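Local coordinates for gamma-D-glutamyl-L-lysine dipeptidyl-peptidase (Bacillus cereus ATCC 10987, PDB 3H41), which probably cleaves gamma-D-glutamyl-L-lysine bonds in murein peptides as a C40-family cysteine peptidase, releasing the dipeptide L-Ala-gamma-D-Glu during cell wall degradation, at residues K8-S14 / A64-V70; K114-V120 / T146-L151; L121-A127 / E141-R147; Q181-P187 / K225-T230. All coordinates share one frame; numbering follows the deposited sequence.

Contact 1 (K8-S14 / A64-V70); sequences KAFIDVS and ALLGQEV
Ala9 and Val70 exchange a pair of backbone hydrogen bonds, Ala9 N to Val70 O at 3.0 Å and Val70 N back to Ala9 O. Ile11 continues the antiparallel pairing: its N reaches Gln68 O, and Gly67 N donates to Ile11 O at 2.9 Å. Farther on, Leu66 N bonds to Ser14 O. Residues 65-68 form a type II beta turn with Gly67, at positive phi, in its third position; Leu65 N also donates to Gln68 OE1, in the carbonyl plane, so the Gln68 side chain braces the turn. This turn joins strands 60-65 and 69-76 of the N-terminal SH3-type domain, and strand 8-11 lies beside the second of them, between it and strand 105-106. Among apolar contacts, Ile11 packs against residues flanking the turn: Ile11 CD1 lies 3.8 Å from Val70 CG1, the two side chains crossing at about a right angle, while Ile11 CG1 rests 3.7 Å from Ala64 CB. The Phe10 ring runs alongside Glu69, ring and carboxylate planes 67° apart, with Gly67 O at the ring edge; Phe111 meets this ring edge-to-face. The charged contact lies at the exposed end. Lys8 bends at chi3 (-59°) and brings NZ 3.2 Å from Glu69 OE2, a salt bridge approaching from above the carboxylate plane.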
# COMPACT_ATOMS: atom_id res chain seq x y z
N LYS A 8 -4.40 -0.15 -20.98
CA LYS A 8 -3.37 -0.23 -19.98
C LYS A 8 -2.92 1.18 -19.59
O LYS A 8 -2.78 2.06 -20.43
CB LYS A 8 -2.23 -1.09 -20.53
CG LYS A 8 -1.09 -1.39 -19.60
CD LYS A 8 0.10 -2.08 -20.32
CE LYS A 8 -0.27 -3.42 -20.99
NZ LYS A 8 0.38 -4.61 -20.37
N ALA A 9 -2.77 1.43 -18.29
CA ALA A 9 -2.23 2.70 -17.88
C ALA A 9 -1.43 2.49 -16.61
O ALA A 9 -1.47 1.41 -16.00
CB ALA A 9 -3.32 3.75 -17.70
N PHE A 10 -0.69 3.52 -16.23
CA PHE A 10 0.18 3.48 -15.05
C PHE A 10 -0.08 4.65 -14.12
O PHE A 10 -0.26 5.77 -14.56
CB PHE A 10 1.64 3.46 -15.52
CG PHE A 10 1.98 2.21 -16.30
CD1 PHE A 10 2.36 1.04 -15.66
CD2 PHE A 10 1.81 2.19 -17.66
CE1 PHE A 10 2.63 -0.12 -16.37
CE2 PHE A 10 2.08 1.03 -18.38
CZ PHE A 10 2.48 -0.12 -17.73
N ILE A 11 -0.02 4.40 -12.82
CA ILE A 11 -0.12 5.48 -11.83
C ILE A 11 1.02 6.49 -11.98
O ILE A 11 2.18 6.10 -12.00
CB ILE A 11 -0.12 4.89 -10.40
CG1 ILE A 11 -1.22 3.85 -10.26
CG2 ILE A 11 -0.24 6.00 -9.34
CD1 ILE A 11 -2.63 4.32 -10.50
N ASP A 12 0.67 7.78 -12.04
CA ASP A 12 1.60 8.85 -12.36
C ASP A 12 1.81 9.77 -11.16
O ASP A 12 2.41 10.82 -11.31
CB ASP A 12 1.14 9.63 -13.61
CG ASP A 12 2.24 10.55 -14.19
OD1 ASP A 12 3.39 10.11 -14.28
OD2 ASP A 12 1.96 11.72 -14.53
N VAL A 13 1.35 9.35 -9.97
CA VAL A 13 1.53 10.14 -8.77
C VAL A 13 2.13 9.23 -7.72
O VAL A 13 2.13 7.98 -7.86
CB VAL A 13 0.18 10.83 -8.27
CG1 VAL A 13 -0.20 11.97 -9.21
CG2 VAL A 13 -0.96 9.81 -8.15
N SER A 14 2.65 9.82 -6.65
CA SER A 14 3.31 8.98 -5.62
C SER A 14 2.34 7.91 -5.11
O SER A 14 2.68 6.72 -5.05
CB SER A 14 3.87 9.81 -4.49
OG SER A 14 2.83 10.60 -3.92
N ALA A 64 -3.04 3.10 -4.96
CA ALA A 64 -2.08 2.45 -5.87
C ALA A 64 -0.87 3.35 -5.98
O ALA A 64 -1.01 4.58 -6.05
CB ALA A 64 -2.70 2.21 -7.24
N LEU A 65 0.32 2.75 -5.98
CA LEU A 65 1.56 3.54 -6.00
C LEU A 65 2.06 3.92 -7.40
O LEU A 65 1.81 3.21 -8.38
CB LEU A 65 2.68 2.79 -5.28
CG LEU A 65 2.43 2.33 -3.83
CD1 LEU A 65 3.69 1.65 -3.21
CD2 LEU A 65 1.93 3.50 -2.97
N LEU A 66 2.85 5.00 -7.46
CA LEU A 66 3.59 5.40 -8.64
C LEU A 66 4.11 4.18 -9.40
O LEU A 66 4.75 3.29 -8.81
CB LEU A 66 4.76 6.29 -8.25
CG LEU A 66 5.58 6.81 -9.43
CD1 LEU A 66 4.84 7.93 -10.11
CD2 LEU A 66 7.00 7.25 -8.91
N GLY A 67 3.81 4.13 -10.69
CA GLY A 67 4.24 3.03 -11.54
C GLY A 67 3.42 1.76 -11.55
O GLY A 67 3.64 0.90 -12.41
N GLN A 68 2.48 1.61 -10.61
CA GLN A 68 1.62 0.43 -10.58
C GLN A 68 0.73 0.45 -11.83
O GLN A 68 0.31 1.53 -12.29
CB GLN A 68 0.78 0.41 -9.29
CG GLN A 68 0.17 -0.94 -8.95
CD GLN A 68 -0.12 -1.12 -7.44
OE1 GLN A 68 0.02 -0.19 -6.60
NE2 GLN A 68 -0.51 -2.35 -7.08
N GLU A 69 0.53 -0.75 -12.41
CA GLU A 69 -0.26 -0.88 -13.64
C GLU A 69 -1.74 -1.04 -13.29
O GLU A 69 -2.08 -1.70 -12.32
CB GLU A 69 0.19 -2.09 -14.43
CG GLU A 69 -0.41 -2.14 -15.84
CD GLU A 69 0.17 -3.29 -16.68
OE1 GLU A 69 1.40 -3.51 -16.63
OE2 GLU A 69 -0.60 -3.96 -17.40
N VAL A 70 -2.59 -0.45 -14.12
CA VAL A 70 -4.01 -0.58 -13.97
C VAL A 70 -4.63 -0.89 -15.35
O VAL A 70 -4.04 -0.57 -16.39
CB VAL A 70 -4.68 0.72 -13.39
CG1 VAL A 70 -3.98 1.18 -12.06
CG2 VAL A 70 -4.74 1.86 -14.42

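Contact 2 (K114-V120 / T146-L151); sequences KTNEPFV and TRLPLL
Arg147 lays its aliphatic part on the Phe119 ring: CG sits over one face, 4.1 Å from the centroid, in a CH-pi contact, and CB lies over the same face, also toward the rim. Phe119 CG is placed between the backbone N and the carbonyl carbon (chi1 61°), which sets the ring side by side with the arginine, pointing the same way; the guanidinium goes on to Gln181. Leu148 pairs with Val120 through two backbone bonds, Val120 N to Leu148 O at 2.9 Å and Leu148 N to Val120 O. These bonds join strands 119-122 and 147-153, antiparallel neighbours in the beta sheet of the second SH3-type domain. Pro149, opposite Phe119, cannot donate from its nitrogen; its CG packs 3.8 Å from the O of Lys114, the first residue of the type I turn 114-117. Leu150 N gives a nearly straight bond (175°) to Pro118 O, and Leu150 CD1 meets Val120 CG2 at 3.6 Å, the side chains crossing at about a right angle. Water bridges Leu150 O to Lys114 NZ, which also forms a salt bridge with Glu117 OE1 at 2.9 Å on the syn side. Leu151 then brings CD2 to 3.9 Å from Lys114 NZ.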
# COMPACT_ATOMS: atom_id res chain seq x y z
N LYS A 114 9.58 -1.74 -20.13
CA LYS A 114 10.58 -2.05 -19.11
C LYS A 114 9.94 -2.58 -17.82
O LYS A 114 10.64 -2.78 -16.84
CB LYS A 114 11.43 -0.81 -18.83
CG LYS A 114 12.42 -0.46 -19.97
CD LYS A 114 13.18 0.84 -19.64
CE LYS A 114 14.49 0.97 -20.40
NZ LYS A 114 15.57 0.06 -19.87
N THR A 115 8.64 -2.84 -17.84
CA THR A 115 7.90 -3.27 -16.65
C THR A 115 8.38 -4.61 -16.12
O THR A 115 8.19 -4.93 -14.95
CB THR A 115 6.39 -3.44 -16.93
OG1 THR A 115 6.20 -4.47 -17.91
CG2 THR A 115 5.77 -2.13 -17.43
N ASN A 116 8.94 -5.43 -17.00
CA ASN A 116 9.42 -6.76 -16.61
C ASN A 116 10.94 -6.83 -16.44
O ASN A 116 11.49 -7.94 -16.34
CB ASN A 116 8.95 -7.80 -17.64
CG ASN A 116 7.46 -8.08 -17.54
OD1 ASN A 116 6.71 -7.80 -18.48
ND2 ASN A 116 7.03 -8.59 -16.39
N GLU A 117 11.60 -5.67 -16.38
CA GLU A 117 13.05 -5.59 -16.19
C GLU A 117 13.36 -5.44 -14.70
O GLU A 117 12.44 -5.18 -13.90
CB GLU A 117 13.64 -4.42 -17.03
CG GLU A 117 13.66 -4.73 -18.55
CD GLU A 117 14.36 -3.66 -19.45
OE1 GLU A 117 14.97 -2.67 -18.93
OE2 GLU A 117 14.30 -3.84 -20.71
N PRO A 118 14.64 -5.63 -14.31
CA PRO A 118 15.04 -5.40 -12.92
C PRO A 118 14.65 -3.99 -12.45
O PRO A 118 14.62 -3.05 -13.25
CB PRO A 118 16.55 -5.60 -12.94
CG PRO A 118 16.77 -6.61 -14.09
CD PRO A 118 15.75 -6.16 -15.12
N PHE A 119 14.31 -3.88 -11.17
CA PHE A 119 13.72 -2.66 -10.62
C PHE A 119 14.32 -2.34 -9.27
O PHE A 119 14.89 -3.18 -8.59
CB PHE A 119 12.20 -2.73 -10.55
CG PHE A 119 11.65 -3.84 -9.67
CD1 PHE A 119 11.71 -3.76 -8.27
CD2 PHE A 119 10.96 -4.91 -10.23
CE1 PHE A 119 11.19 -4.76 -7.48
CE2 PHE A 119 10.43 -5.93 -9.44
CZ PHE A 119 10.56 -5.87 -8.06
N VAL A 120 14.15 -1.07 -8.89
CA VAL A 120 14.50 -0.59 -7.59
C VAL A 120 13.22 -0.54 -6.78
O VAL A 120 12.19 -0.05 -7.27
CB VAL A 120 15.11 0.84 -7.65
CG1 VAL A 120 15.36 1.40 -6.22
CG2 VAL A 120 16.42 0.83 -8.47
N THR A 146 7.27 1.28 -3.67
CA THR A 146 7.29 1.79 -5.06
C THR A 146 8.38 1.01 -5.82
O THR A 146 9.46 0.79 -5.27
CB THR A 146 7.59 3.30 -5.07
OG1 THR A 146 6.55 4.02 -4.32
CG2 THR A 146 7.72 3.85 -6.52
N ARG A 147 8.06 0.56 -7.04
CA ARG A 147 9.00 -0.14 -7.88
C ARG A 147 9.15 0.61 -9.19
O ARG A 147 8.17 0.87 -9.85
CB ARG A 147 8.56 -1.57 -8.20
CG ARG A 147 8.33 -2.45 -6.99
CD ARG A 147 6.82 -2.59 -6.67
NE ARG A 147 6.63 -3.41 -5.48
CZ ARG A 147 6.76 -4.74 -5.46
NH1 ARG A 147 7.03 -5.43 -6.56
NH2 ARG A 147 6.61 -5.39 -4.32
N LEU A 148 10.39 0.95 -9.55
CA LEU A 148 10.67 1.59 -10.82
C LEU A 148 11.84 0.90 -11.53
O LEU A 148 12.81 0.47 -10.88
CB LEU A 148 10.96 3.07 -10.62
CG LEU A 148 9.82 3.90 -10.02
CD1 LEU A 148 10.38 5.21 -9.47
CD2 LEU A 148 8.69 4.18 -11.00
N PRO A 149 11.76 0.79 -12.86
CA PRO A 149 12.85 0.10 -13.56
C PRO A 149 14.23 0.73 -13.32
O PRO A 149 14.37 1.96 -13.37
CB PRO A 149 12.46 0.24 -15.03
CG PRO A 149 11.00 0.50 -15.05
CD PRO A 149 10.70 1.23 -13.77
N LEU A 150 15.23 -0.11 -13.09
CA LEU A 150 16.58 0.33 -12.83
C LEU A 150 17.21 0.64 -14.18
O LEU A 150 17.17 -0.20 -15.08
CB LEU A 150 17.38 -0.76 -12.15
CG LEU A 150 18.88 -0.54 -11.88
CD1 LEU A 150 19.10 0.57 -10.86
CD2 LEU A 150 19.48 -1.88 -11.40
N LEU A 151 17.79 1.84 -14.30
CA LEU A 151 18.56 2.18 -15.49
C LEU A 151 20.07 2.05 -15.30
O LEU A 151 20.77 1.61 -16.22
CB LEU A 151 18.21 3.57 -15.96
CG LEU A 151 16.74 3.83 -16.28
CD1 LEU A 151 16.52 5.32 -16.48
CD2 LEU A 151 16.28 3.04 -17.49
O HOH W 1 15.73 -0.56 -17.22
O HOH W 2 16.23 -2.74 -15.31

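Contact 3 (L121-A127 / E141-R147); sequences LVTKPTA and EVSYNTR
Leu121 faces Arg147 and Thr126 faces Ser143 as antiparallel non-hydrogen-bonded pairs, but the register slips by one between them. Val122 N bonds to Thr146 O and Val122 O takes Asn145 N at 2.9 Å; beyond the slip, Ala127 and Val142 exchange two bonds, and Tyr144 N bonds to Pro125 O. Residues 143-146 make a type II turn with Asn145 at positive phi, closed by Thr146 N and by Thr146 OG1, which lies 2.6 Å from Ser143 O on a lone pair. Leu121 CD1 sits over one face of the Arg147 guanidinium, 3.5 Å from NE, while NE and NH2 both grip Asn145 OD1 side-on and NH1 goes to Gln181. The Tyr144 ring turns an edge to the 123-124 backbone, with CD1 3.5 Å from Thr123 C, and its OH bonds to Ser226. Thr126 OG1, set between backbone N and carbonyl carbon (chi1 67°), donates to the anti lone pair of Glu141 OE2 at 2.7 Å; the same oxygen accepts from Trp40 NE1. Val122 CG2 and Val142 CG2 touch at 4.0 Å. Loop 123-125, leading into hairpin 126-131/139-143, and turn 143-146, leading to strand 147-153, pair where the register shifts in the antiparallel sheet of the second SH3-type domain.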
# COMPACT_ATOMS: atom_id res chain seq x y z
N LEU A 121 13.27 -1.11 -5.59
CA LEU A 121 12.14 -1.10 -4.66
C LEU A 121 12.51 -0.11 -3.55
O LEU A 121 13.60 -0.19 -2.98
CB LEU A 121 11.88 -2.48 -4.08
CG LEU A 121 10.58 -2.53 -3.24
CD1 LEU A 121 9.62 -3.57 -3.67
CD2 LEU A 121 11.00 -2.76 -1.80
N VAL A 122 11.65 0.85 -3.28
CA VAL A 122 11.93 1.85 -2.30
C VAL A 122 11.73 1.18 -0.91
O VAL A 122 10.68 0.61 -0.66
CB VAL A 122 10.99 3.04 -2.46
CG1 VAL A 122 11.17 4.04 -1.33
CG2 VAL A 122 11.23 3.71 -3.78
N THR A 123 12.73 1.26 -0.04
CA THR A 123 12.77 0.45 1.17
C THR A 123 12.77 1.26 2.49
O THR A 123 12.92 0.71 3.56
CB THR A 123 13.98 -0.53 1.15
OG1 THR A 123 15.18 0.20 0.82
CG2 THR A 123 13.74 -1.63 0.11
N LYS A 124 12.67 2.58 2.39
CA LYS A 124 12.36 3.43 3.53
C LYS A 124 10.88 3.86 3.48
O LYS A 124 10.27 3.84 2.43
CB LYS A 124 13.24 4.67 3.52
CG LYS A 124 14.72 4.35 3.69
CD LYS A 124 15.03 4.07 5.15
CE LYS A 124 16.55 4.04 5.41
NZ LYS A 124 17.19 2.89 4.69
N PRO A 125 10.32 4.31 4.61
CA PRO A 125 8.88 4.64 4.64
C PRO A 125 8.42 5.57 3.52
O PRO A 125 7.42 5.33 2.84
CB PRO A 125 8.71 5.30 6.01
CG PRO A 125 9.78 4.62 6.85
CD PRO A 125 10.97 4.50 5.93
N THR A 126 9.16 6.66 3.34
CA THR A 126 9.13 7.39 2.09
C THR A 126 10.58 7.78 1.74
O THR A 126 11.49 7.68 2.58
CB THR A 126 8.27 8.66 2.13
OG1 THR A 126 8.85 9.64 3.01
CG2 THR A 126 6.80 8.36 2.52
N ALA A 127 10.78 8.21 0.51
CA ALA A 127 12.11 8.70 0.08
C ALA A 127 11.91 9.73 -0.98
O ALA A 127 10.87 9.73 -1.63
CB ALA A 127 12.94 7.52 -0.50
N GLU A 141 8.41 12.92 -3.61
CA GLU A 141 8.46 12.03 -2.44
C GLU A 141 7.66 10.75 -2.75
O GLU A 141 6.44 10.81 -2.97
CB GLU A 141 7.91 12.73 -1.21
CG GLU A 141 8.04 11.86 0.05
CD GLU A 141 7.52 12.54 1.32
OE1 GLU A 141 7.01 13.67 1.26
OE2 GLU A 141 7.64 11.95 2.41
N VAL A 142 8.32 9.60 -2.70
CA VAL A 142 7.69 8.34 -3.06
C VAL A 142 7.58 7.42 -1.83
O VAL A 142 8.40 7.50 -0.88
CB VAL A 142 8.41 7.62 -4.20
CG1 VAL A 142 8.22 8.43 -5.51
CG2 VAL A 142 9.90 7.43 -3.91
N SER A 143 6.61 6.50 -1.89
CA SER A 143 6.38 5.55 -0.83
C SER A 143 7.26 4.29 -0.85
O SER A 143 7.58 3.77 -1.90
CB SER A 143 4.92 5.07 -0.93
OG SER A 143 4.64 3.99 -0.05
N TYR A 144 7.58 3.78 0.33
CA TYR A 144 7.94 2.40 0.54
C TYR A 144 7.11 1.55 -0.43
O TYR A 144 5.91 1.76 -0.61
CB TYR A 144 7.60 1.98 1.99
CG TYR A 144 8.03 0.57 2.28
CD1 TYR A 144 9.37 0.28 2.48
CD2 TYR A 144 7.12 -0.49 2.26
CE1 TYR A 144 9.79 -1.03 2.72
CE2 TYR A 144 7.54 -1.82 2.49
CZ TYR A 144 8.89 -2.07 2.71
OH TYR A 144 9.40 -3.35 2.91
N ASN A 145 7.79 0.62 -1.07
CA ASN A 145 7.16 -0.41 -1.92
C ASN A 145 6.88 0.06 -3.34
O ASN A 145 6.30 -0.69 -4.12
CB ASN A 145 5.87 -0.97 -1.30
CG ASN A 145 5.43 -2.27 -1.96
OD1 ASN A 145 6.26 -3.16 -2.24
ND2 ASN A 145 4.12 -2.38 -2.24
N THR A 146 7.27 1.28 -3.67
CA THR A 146 7.29 1.79 -5.06
C THR A 146 8.38 1.01 -5.82
O THR A 146 9.46 0.79 -5.27
CB THR A 146 7.59 3.30 -5.07
OG1 THR A 146 6.55 4.02 -4.32
CG2 THR A 146 7.72 3.85 -6.52
N ARG A 147 8.06 0.56 -7.04
CA ARG A 147 9.00 -0.14 -7.88
C ARG A 147 9.15 0.61 -9.19
O ARG A 147 8.17 0.87 -9.85
CB ARG A 147 8.56 -1.57 -8.20
CG ARG A 147 8.33 -2.45 -6.99
CD ARG A 147 6.82 -2.59 -6.67
NE ARG A 147 6.63 -3.41 -5.48
CZ ARG A 147 6.76 -4.74 -5.46
NH1 ARG A 147 7.03 -5.43 -6.56
NH2 ARG A 147 6.61 -5.39 -4.32

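Contact 4 (Q181-P187 / K225-T230); sequences QNDIPTP and KSHGIT
Gln181 leaves its backbone with CG opposite N (chi1 172°) and then turns at chi2 (71°), a bend that carries the amide across to the end of helix 218-225. There NE2 donates to a lone pair of Lys225 O at 2.9 Å, in the carbonyl plane. Lys225 O also accepts Gly228 N, so two donors hold it. The other end of the amide, OE1, receives Arg147 NH1, which fixes which way the amide is flipped. Gly228, at positive phi, is the C-prime residue of a Schellman motif that ends the helix; its CA passes 3.3 Å from Gln181 NE2. Ile184 reaches toward this turn, laying CG2 3.6 Å from His227 C and CD1 near Ser226 O. Pro187 crosses His227 obliquely, Pro187 CG 3.7 Å from His227 CB, while Pro187 CD meets Ile229 CD1 at 4.1 Å. Waters fill in between the backbones: one accepts from Gln181 NE2 and donates to Gly228 O at 2.8 Å, another lies between Ile184 O and His227 O, within hydrogen-bonding distance of both, and a third lies in the plane of the His227 ring, 2.9 Å from ND1. His227 NE2 bonds to Thr195. The linker 181-187, running from strand 175-178 to helix 189-197, thus passes along the C-terminal end of helix 218-225 in the NlpC/P60 domain, with Leu192 of helix 189-197 against Pro187 and His227.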
# COMPACT_ATOMS: atom_id res chain seq x y z
N GLN A 181 9.43 -9.45 -8.92
CA GLN A 181 8.66 -9.71 -7.67
C GLN A 181 8.99 -11.11 -7.22
O GLN A 181 9.25 -11.38 -6.02
CB GLN A 181 7.15 -9.58 -7.92
CG GLN A 181 6.19 -10.00 -6.77
CD GLN A 181 6.19 -9.02 -5.58
OE1 GLN A 181 6.83 -7.98 -5.65
NE2 GLN A 181 5.49 -9.37 -4.49
N ASN A 182 9.03 -11.99 -8.22
CA ASN A 182 9.30 -13.40 -8.01
C ASN A 182 10.69 -13.66 -7.50
O ASN A 182 10.94 -14.72 -6.93
CB ASN A 182 9.09 -14.15 -9.31
CG ASN A 182 7.79 -13.77 -10.00
OD1 ASN A 182 7.64 -12.64 -10.52
ND2 ASN A 182 6.83 -14.70 -10.02
N ASP A 183 11.61 -12.71 -7.70
CA ASP A 183 12.98 -12.90 -7.22
C ASP A 183 13.35 -12.13 -5.96
O ASP A 183 14.53 -12.07 -5.60
CB ASP A 183 13.95 -12.56 -8.33
CG ASP A 183 13.84 -13.52 -9.48
OD1 ASP A 183 13.91 -14.74 -9.21
OD2 ASP A 183 13.62 -13.06 -10.62
N ILE A 184 12.35 -11.56 -5.28
CA ILE A 184 12.60 -10.97 -3.98
C ILE A 184 12.80 -12.17 -3.07
O ILE A 184 12.04 -13.10 -3.12
CB ILE A 184 11.46 -10.05 -3.50
CG1 ILE A 184 11.34 -8.85 -4.42
CG2 ILE A 184 11.73 -9.62 -2.04
CD1 ILE A 184 10.06 -8.01 -4.18
N PRO A 185 13.87 -12.18 -2.29
CA PRO A 185 14.08 -13.34 -1.45
C PRO A 185 12.95 -13.58 -0.48
O PRO A 185 12.29 -12.61 -0.02
CB PRO A 185 15.34 -13.00 -0.72
CG PRO A 185 16.06 -12.03 -1.66
CD PRO A 185 14.98 -11.22 -2.20
N THR A 186 12.76 -14.84 -0.12
CA THR A 186 11.77 -15.20 0.90
C THR A 186 12.14 -14.64 2.26
O THR A 186 13.25 -14.86 2.73
CB THR A 186 11.61 -16.72 1.02
OG1 THR A 186 11.18 -17.21 -0.24
CG2 THR A 186 10.52 -17.09 2.04
N PRO A 187 11.23 -13.89 2.88
CA PRO A 187 11.61 -13.23 4.14
C PRO A 187 11.59 -14.18 5.32
O PRO A 187 10.82 -15.10 5.34
CB PRO A 187 10.50 -12.15 4.33
CG PRO A 187 9.30 -12.75 3.61
CD PRO A 187 9.89 -13.49 2.40
N LYS A 225 3.90 -7.82 0.41
CA LYS A 225 4.13 -7.61 -1.01
C LYS A 225 5.56 -7.14 -1.28
O LYS A 225 6.20 -7.60 -2.25
CB LYS A 225 3.15 -6.60 -1.57
CG LYS A 225 3.32 -6.45 -3.08
CD LYS A 225 2.05 -6.32 -3.84
CE LYS A 225 2.33 -6.02 -5.32
NZ LYS A 225 1.30 -5.11 -5.95
N SER A 226 6.05 -6.28 -0.39
CA SER A 226 7.43 -5.74 -0.49
C SER A 226 8.50 -6.79 -0.28
O SER A 226 9.68 -6.55 -0.60
CB SER A 226 7.61 -4.59 0.48
OG SER A 226 7.67 -5.00 1.85
N HIS A 227 8.12 -7.93 0.29
CA HIS A 227 9.00 -9.07 0.52
C HIS A 227 8.64 -10.25 -0.40
O HIS A 227 8.99 -11.43 -0.11
CB HIS A 227 8.94 -9.49 2.00
CG HIS A 227 9.62 -8.52 2.91
ND1 HIS A 227 10.99 -8.47 3.04
CD2 HIS A 227 9.13 -7.52 3.69
CE1 HIS A 227 11.31 -7.52 3.90
NE2 HIS A 227 10.21 -6.91 4.30
N GLY A 228 7.97 -9.94 -1.50
CA GLY A 228 7.72 -10.91 -2.59
C GLY A 228 6.50 -11.81 -2.45
O GLY A 228 6.31 -12.73 -3.24
N ILE A 229 5.66 -11.55 -1.46
CA ILE A 229 4.47 -12.41 -1.20
C ILE A 229 3.21 -11.57 -1.36
O ILE A 229 2.96 -10.66 -0.58
CB ILE A 229 4.54 -13.06 0.19
CG1 ILE A 229 5.82 -13.88 0.33
CG2 ILE A 229 3.27 -13.90 0.45
CD1 ILE A 229 6.01 -14.53 1.66
N THR A 230 2.43 -11.86 -2.39
CA THR A 230 1.24 -11.08 -2.68
C THR A 230 0.07 -11.75 -1.98
O THR A 230 -0.24 -12.91 -2.25
CB THR A 230 1.00 -11.02 -4.18
OG1 THR A 230 2.13 -10.38 -4.79
CG2 THR A 230 -0.26 -10.20 -4.47
O HOH W 3 4.25 -12.18 -5.10
O HOH W 4 9.13 -13.64 -4.51
O HOH W 5 9.56 -13.63 -1.60
O HOH W 6 12.50 -10.48 1.50

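How the contacts relate
Contact 1 is the most buried and belongs to the first SH3-type domain; contacts 2 and 3 share strand 119-122 and residues Thr146 and Arg147 in the second, contact 3 nested inside the loop that contact 2 closes. Contact 4, a partly buried meeting of loops, joins the linker into the catalytic domain to the end of one of its helices. The first three rest on antiparallel backbone bonds, whereas contact 4 relies on one side-chain amide, apolar packing and bridging water. Leu65 of contact 1 packs against residues 144-146 in the turn of contact 3, joining the two SH3-type domains. Arg147, shared by contacts 2 and 3, and Tyr144 of contact 3 carry polar links to contact 4.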